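Leucine aminopeptidase 2 (Saccharomyces cerevisiae, PDB 2XQ0) cleaves di- and tripeptides as a zinc-dependent aminopeptidase of the M1 family and, in vitro, weakly hydrolyses epoxides such as leukotriene A4. Local coordinates at residues K123-L127 / H150-L154. Numbering follows the deposited sequence.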
# COMPACT_ATOMS: atom_id res chain seq x y z
N LYS A 123 -1.26 20.05 13.08
CA LYS A 123 -2.30 19.03 12.85
C LYS A 123 -2.17 18.29 11.50
O LYS A 123 -2.99 17.42 11.18
CB LYS A 123 -3.70 19.64 12.99
CG LYS A 123 -4.07 20.03 14.41
CD LYS A 123 -5.57 19.85 14.64
CE LYS A 123 -6.02 20.37 16.00
NZ LYS A 123 -6.11 21.86 16.02
N CYS A 124 -1.15 18.65 10.73
CA CYS A 124 -0.87 18.01 9.44
C CYS A 124 -0.99 16.49 9.54
O CYS A 124 -0.42 15.90 10.43
CB CYS A 124 0.56 18.34 9.00
SG CYS A 124 0.97 17.69 7.35
N THR A 125 -1.74 15.88 8.63
CA THR A 125 -1.89 14.42 8.62
C THR A 125 -1.03 13.76 7.54
O THR A 125 -1.05 12.54 7.37
CB THR A 125 -3.36 14.00 8.40
OG1 THR A 125 -3.80 14.47 7.11
CG2 THR A 125 -4.26 14.59 9.50
N ALA A 126 -0.28 14.57 6.81
CA ALA A 126 0.50 14.05 5.67
C ALA A 126 1.95 13.65 6.04
O ALA A 126 2.59 12.87 5.33
CB ALA A 126 0.47 15.04 4.51
N LEU A 127 2.45 14.16 7.17
CA LEU A 127 3.87 14.05 7.45
C LEU A 127 4.14 13.37 8.77
O LEU A 127 3.35 13.48 9.71
CB LEU A 127 4.53 15.45 7.47
CG LEU A 127 4.44 16.22 6.14
CD1 LEU A 127 4.80 17.71 6.34
CD2 LEU A 127 5.31 15.58 5.05
N HIS A 150 -4.70 12.65 1.86
CA HIS A 150 -3.88 13.48 2.75
C HIS A 150 -3.05 14.53 1.99
O HIS A 150 -2.39 15.37 2.61
CB HIS A 150 -2.95 12.60 3.60
CG HIS A 150 -3.69 11.71 4.55
ND1 HIS A 150 -4.38 12.21 5.64
CD2 HIS A 150 -3.88 10.37 4.57
CE1 HIS A 150 -4.95 11.21 6.29
NE2 HIS A 150 -4.65 10.08 5.66
N ALA A 151 -3.07 14.48 0.66
CA ALA A 151 -2.33 15.49 -0.11
C ALA A 151 -2.83 16.88 0.25
O ALA A 151 -2.05 17.83 0.35
CB ALA A 151 -2.44 15.24 -1.59
N ARG A 152 -4.14 17.00 0.46
CA ARG A 152 -4.74 18.28 0.85
C ARG A 152 -4.27 18.75 2.24
O ARG A 152 -4.55 19.87 2.64
CB ARG A 152 -6.28 18.18 0.84
CG ARG A 152 -6.82 17.22 1.91
CD ARG A 152 -8.31 16.88 1.73
NE ARG A 152 -8.55 16.13 0.49
CZ ARG A 152 -9.71 15.60 0.11
NH1 ARG A 152 -10.81 15.73 0.86
NH2 ARG A 152 -9.77 14.93 -1.03
N SER A 153 -3.54 17.91 2.97
CA SER A 153 -3.01 18.35 4.27
C SER A 153 -1.55 18.77 4.12
O SER A 153 -0.92 19.26 5.08
CB SER A 153 -3.17 17.23 5.30
OG SER A 153 -2.87 17.65 6.62
N LEU A 154 -1.03 18.59 2.91
CA LEU A 154 0.35 18.98 2.58
C LEU A 154 0.38 20.25 1.71
O LEU A 154 1.19 21.14 1.93
CB LEU A 154 1.10 17.84 1.89
CG LEU A 154 2.54 18.17 1.46
CD1 LEU A 154 3.39 18.56 2.68
CD2 LEU A 154 3.20 17.03 0.69
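Thr-125 meets His-150 and Ser-153 through its side chain and its backbone at once, a worked example of how two loops without strand pairing can be fixed by a few polar bonds. Its hydroxyl OG1 lies 2.8 Å from ND1 of His-150 in a hydrogen bond whose donor may be either group, the two side chains crossing at about a right angle. The torsion of Thr-125 (chi1 62°) sets OG1 between the backbone N and the carbonyl carbon, where it can face the ring nitrogen, while the carbonyl oxygen of Thr-125 lies over one face of the imidazole. A phenylalanine in place of His-150 would probably leave OG1 without this ring-nitrogen partner and the aromatic ring freer to turn.

Ser-153 supplies the second bond. With OG anti to its own backbone N (chi1 -171°), the hydroxyl accepts the N-H of Thr-125 at 2.9 Å from N to OG, nearly straight at 171°. Within the loop, the Ala-126 N-H reaches back to SG of Cys-124, 3.4 Å away. Beside these bonds, CB of Ala-126 packs 3.9 Å from CB of Leu-154, and CD1 of Leu-127 meets CD1 of Leu-154 at 4.0 Å.

The contact joins the loop that runs into strand 127-130 to the 3-10 segment 151-153, within the N-terminal domain. Ala-126 also touches the substrate-binding Leu-146, and the side chain of His-150 is about 7 Å from the bound bestatin. Two bonds grip OG of Ser-153, which accepts from N of Thr-125 and gives to O of Ser-72, while the Thr-125 hydroxyl and the imidazole hold each other; the fixing is therefore polar and directional, with an apolar backing from Ala-126, Leu-127 and Leu-154.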